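D-methionine-binding lipoprotein MetQ (Escherichia coli, PDB 4YAH) binds methionine as the substrate-binding lipoprotein of an ATP-driven permease that carries D-methionine across the cell membrane. Local coordinates at residues 145-150 against 155-160; 196-201 against 216-221. All blocks are in the same frame, centred on the assembly; numbering follows the deposited sequence.

Contact 1 (145-150 against 155-160); sequences SLLLLQ and IKLKDG
Gln150 reaches from the last part of helix 139-151 to Leu157, on the short strand 156-157 that follows after a four-residue connection. This helix and strand belong to one lobe of a periplasmic binding protein fold, and strand 156-157 pairs with strand 170-172 in a small two-stranded antiparallel sheet. The side chain of Gln150 can be followed outward from the helix. Its CB lies 3.6 Å from Ile155 O, while the neighbouring CA makes a CA-H...O contact with that same oxygen. With CG anti to the backbone N (chi1 175°) and the chain extended beyond it, CG also passes Ile155 O and CD arrives beside CG of Leu157. At the tip the amide divides its work: NE2 lies 4.0 Å from the methyl CD1 of Leu157, whereas OE1 accepts a hydrogen bond from Leu157 N at 2.8 Å. The bond is nearly straight at the hydrogen (163°), but the donor stands above the carbonyl plane, 37° out of it. A water also donates to OE1 and to Leu157 O, so two donors grip the oxygen and fix the amide against the strand.

Beside this polar contact the packing is apolar. Ile155 extends its CG1 branch toward the helix, with CD1 3.7 Å from Leu149 CB and at a similar distance from Leu146 O; CD2 of Leu146 closes on the same methyl. Leu157 sends its CB toward the helix, and its CD1 meets CD2 of Leu147 at 3.9 Å, with Pro165 touching both leucines. Where the chain leaves the helix, a second water donates to Gln150 O and, at 2.8 Å, to Ile155 O.

Contact 2 (196-201 against 216-221); sequences IALAVI and DGIFVE
Leu198 and Phe219 approach each other from opposite directions, and all the contacts between 196-201 and 216-221 are made by apolar side chains. The backbones stay well apart, the nearest CA atoms, those of Leu198 and Ile218, being 9.1 Å from each other.

Among the aliphatic contacts, Leu198 holds CG anti to its own N (chi1 -178°), which carries CD1 across to within 4.0 Å of Ile218 CD1.

The aromatic contacts gather round the Phe219 ring. Leu198 CD1 comes in obliquely, 3.9 Å from Phe219 CE1, while its other methyl, CD2, lies in the ring plane at the edge, 4.1 Å from Phe219 CZ. Farther along the strand, Val200 CG2 stands at the edge too, 4.4 Å from Phe219 CE2. Helix 139-151 covers another part of this ring. An alanine in place of Leu198 would remove both methyls and is likely to leave Ile218 CD1 without its partner here and that edge of the Phe219 ring less firmly held.

Strand 196-201 and the short, weakly bonded strand at about 219-220 flank strand 115-117 in a mixed five-stranded sheet; Leu198, Val200 and Phe219 meet across it on the side covered by helix 139-151, as in the alpha/beta lobe of a periplasmic binding protein.

Contacts 1 and 2 follow one another along the chain, contact 1 closing before contact 2 opens, and their centres lie about 15 Å apart. Helix 139-151 joins them. Leu146, Leu147, Leu149 and Gln150 serve contact 1, while Leu148 and Leu149 also pack on Phe219 of contact 2, CD2 of Leu148 coming within 3.7 Å of its CE2; Ser145 meets Val200. The helix thus lies between the two-stranded sheet of contact 1 and the five-stranded sheet of contact 2, tying both into one lobe. It also carries Asn141 and Arg144 of the methionine pocket, and Arg144 forms a salt bridge with Glu221, so the helix links both contacts to the ligand site, contact 2 (Val200 side chain about 9 Å from the methionine) being the nearer.

Contact 1 (145-150 against 155-160)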
# COMPACT_ATOMS: atom_id res chain seq x y z
N SER A 145 -3.02 8.90 6.05
CA SER A 145 -1.89 9.47 6.78
C SER A 145 -2.34 10.54 7.74
O SER A 145 -1.87 10.59 8.88
CB SER A 145 -0.87 10.03 5.80
OG SER A 145 -0.37 8.97 5.00
N LEU A 146 -3.24 11.40 7.30
CA LEU A 146 -3.74 12.44 8.19
C LEU A 146 -4.52 11.84 9.36
O LEU A 146 -4.41 12.31 10.50
CB LEU A 146 -4.61 13.43 7.42
CG LEU A 146 -3.87 14.26 6.38
CD1 LEU A 146 -4.86 15.13 5.68
CD2 LEU A 146 -2.79 15.11 7.01
N LEU A 147 -5.29 10.77 9.11
CA LEU A 147 -5.98 10.10 10.20
C LEU A 147 -4.98 9.52 11.21
O LEU A 147 -5.24 9.54 12.40
CB LEU A 147 -6.90 9.01 9.65
CG LEU A 147 -8.11 9.59 8.92
CD1 LEU A 147 -8.79 8.48 8.12
CD2 LEU A 147 -9.08 10.26 9.88
N LEU A 148 -3.84 9.04 10.71
CA LEU A 148 -2.82 8.49 11.60
C LEU A 148 -2.18 9.60 12.45
O LEU A 148 -1.97 9.42 13.66
CB LEU A 148 -1.76 7.72 10.80
CG LEU A 148 -0.63 7.07 11.61
CD1 LEU A 148 -1.16 6.20 12.73
CD2 LEU A 148 0.26 6.25 10.71
N LEU A 149 -1.91 10.74 11.82
CA LEU A 149 -1.34 11.89 12.52
C LEU A 149 -2.31 12.39 13.58
O LEU A 149 -1.89 12.90 14.63
CB LEU A 149 -1.00 13.00 11.54
CG LEU A 149 0.14 12.64 10.58
CD1 LEU A 149 0.36 13.73 9.55
CD2 LEU A 149 1.44 12.33 11.29
N GLN A 150 -3.61 12.26 13.31
CA GLN A 150 -4.63 12.64 14.29
C GLN A 150 -4.65 11.63 15.44
O GLN A 150 -4.74 12.00 16.61
CB GLN A 150 -6.01 12.75 13.63
CG GLN A 150 -7.15 13.02 14.64
CD GLN A 150 -8.49 13.22 13.95
OE1 GLN A 150 -9.04 14.32 13.98
NE2 GLN A 150 -9.02 12.17 13.34
N ILE A 155 -2.35 16.37 15.23
CA ILE A 155 -3.30 17.27 14.60
C ILE A 155 -4.72 16.85 14.96
O ILE A 155 -4.95 15.73 15.44
CB ILE A 155 -3.17 17.28 13.06
CG1 ILE A 155 -3.46 15.88 12.50
CG2 ILE A 155 -1.81 17.75 12.64
CD1 ILE A 155 -3.37 15.78 10.98
N LYS A 156 -5.67 17.74 14.72
CA LYS A 156 -7.07 17.38 14.78
C LYS A 156 -7.73 17.78 13.48
O LYS A 156 -7.44 18.84 12.92
CB LYS A 156 -7.77 18.04 15.98
CG LYS A 156 -9.22 17.58 16.15
CD LYS A 156 -9.84 18.12 17.44
CE LYS A 156 -11.35 18.25 17.31
NZ LYS A 156 -11.98 17.12 16.57
N LEU A 157 -8.61 16.91 13.00
CA LEU A 157 -9.34 17.11 11.77
C LEU A 157 -10.80 17.47 12.02
O LEU A 157 -11.38 17.11 13.05
CB LEU A 157 -9.29 15.87 10.90
CG LEU A 157 -7.90 15.34 10.56
CD1 LEU A 157 -8.07 13.98 9.93
CD2 LEU A 157 -7.19 16.31 9.63
N LYS A 158 -11.38 18.15 11.04
CA LYS A 158 -12.82 18.44 11.02
C LYS A 158 -13.65 17.18 11.16
O LYS A 158 -13.23 16.09 10.77
CB LYS A 158 -13.21 19.15 9.73
CG LYS A 158 -12.84 20.61 9.65
CD LYS A 158 -13.43 21.25 8.40
CE LYS A 158 -12.86 22.64 8.16
NZ LYS A 158 -13.53 23.34 7.03
N ASP A 159 -14.85 17.33 11.69
CA ASP A 159 -15.78 16.21 11.73
C ASP A 159 -16.27 15.87 10.33
O ASP A 159 -16.27 16.71 9.43
CB ASP A 159 -16.95 16.53 12.66
CG ASP A 159 -16.49 16.85 14.08
OD1 ASP A 159 -15.46 16.30 14.52
OD2 ASP A 159 -17.17 17.66 14.75
N GLY A 160 -16.63 14.60 10.15
CA GLY A 160 -17.28 14.15 8.93
C GLY A 160 -16.37 13.90 7.74
O GLY A 160 -16.85 13.76 6.62
O HOH W 1 -11.64 14.87 14.59
O HOH W 2 -5.99 14.60 17.78

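Contact 2 (196-201 against 216-221)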
# COMPACT_ATOMS: atom_id res chain seq x y z
N ILE A 196 12.83 17.41 6.23
CA ILE A 196 11.80 16.41 6.51
C ILE A 196 12.10 15.66 7.81
O ILE A 196 13.02 14.84 7.88
CB ILE A 196 11.65 15.41 5.35
CG1 ILE A 196 11.28 16.15 4.05
CG2 ILE A 196 10.66 14.33 5.68
CD1 ILE A 196 9.94 16.77 4.04
N ALA A 197 11.30 15.94 8.83
CA ALA A 197 11.52 15.40 10.16
C ALA A 197 10.82 14.08 10.41
O ALA A 197 11.17 13.34 11.33
CB ALA A 197 11.06 16.42 11.21
N LEU A 198 9.84 13.79 9.56
CA LEU A 198 8.92 12.69 9.77
C LEU A 198 8.26 12.39 8.44
O LEU A 198 7.94 13.31 7.69
CB LEU A 198 7.90 13.07 10.84
CG LEU A 198 6.84 12.05 11.27
CD1 LEU A 198 7.48 10.87 11.97
CD2 LEU A 198 5.84 12.75 12.20
N ALA A 199 8.09 11.11 8.14
CA ALA A 199 7.38 10.69 6.92
C ALA A 199 6.47 9.50 7.20
O ALA A 199 6.88 8.53 7.82
CB ALA A 199 8.37 10.32 5.82
N VAL A 200 5.24 9.58 6.69
CA VAL A 200 4.33 8.44 6.73
C VAL A 200 4.49 7.73 5.39
O VAL A 200 4.23 8.31 4.34
CB VAL A 200 2.87 8.86 6.95
CG1 VAL A 200 1.96 7.66 6.96
CG2 VAL A 200 2.75 9.59 8.28
N ILE A 201 4.94 6.48 5.44
CA ILE A 201 5.39 5.77 4.25
C ILE A 201 4.71 4.42 4.12
O ILE A 201 4.74 3.61 5.04
CB ILE A 201 6.92 5.52 4.27
CG1 ILE A 201 7.66 6.81 4.65
CG2 ILE A 201 7.39 5.01 2.93
CD1 ILE A 201 9.20 6.69 4.66
N ASP A 216 11.18 -0.03 12.96
CA ASP A 216 11.62 1.34 12.69
C ASP A 216 10.54 2.38 12.88
O ASP A 216 10.84 3.58 12.97
CB ASP A 216 12.18 1.40 11.28
CG ASP A 216 13.24 0.36 11.05
OD1 ASP A 216 14.37 0.54 11.56
OD2 ASP A 216 12.95 -0.66 10.38
N GLY A 217 9.29 1.95 12.98
CA GLY A 217 8.18 2.87 13.10
C GLY A 217 8.18 3.63 14.42
O GLY A 217 8.37 3.04 15.48
N ILE A 218 8.01 4.94 14.34
CA ILE A 218 7.79 5.75 15.53
C ILE A 218 6.34 5.61 16.02
O ILE A 218 6.06 5.71 17.21
CB ILE A 218 8.08 7.20 15.24
CG1 ILE A 218 9.55 7.36 14.84
CG2 ILE A 218 7.79 8.06 16.47
CD1 ILE A 218 9.89 8.73 14.40
N PHE A 219 5.43 5.41 15.08
CA PHE A 219 4.04 5.11 15.41
C PHE A 219 3.50 4.34 14.22
O PHE A 219 4.04 4.45 13.13
CB PHE A 219 3.22 6.36 15.68
CG PHE A 219 3.35 7.43 14.63
CD1 PHE A 219 4.21 8.50 14.81
CD2 PHE A 219 2.62 7.35 13.45
CE1 PHE A 219 4.32 9.48 13.84
CE2 PHE A 219 2.73 8.33 12.49
CZ PHE A 219 3.57 9.40 12.68
N VAL A 220 2.46 3.55 14.48
CA VAL A 220 1.92 2.62 13.50
C VAL A 220 0.41 2.59 13.62
O VAL A 220 -0.16 2.63 14.71
CB VAL A 220 2.48 1.19 13.71
CG1 VAL A 220 2.08 0.28 12.54
CG2 VAL A 220 3.97 1.23 13.88
N GLU A 221 -0.23 2.57 12.46
CA GLU A 221 -1.66 2.35 12.31
C GLU A 221 -2.11 1.04 12.96
O GLU A 221 -1.35 0.07 12.97
CB GLU A 221 -1.94 2.35 10.82
CG GLU A 221 -3.37 2.38 10.36
CD GLU A 221 -3.43 2.35 8.84
OE1 GLU A 221 -2.90 1.37 8.26
OE2 GLU A 221 -3.95 3.31 8.23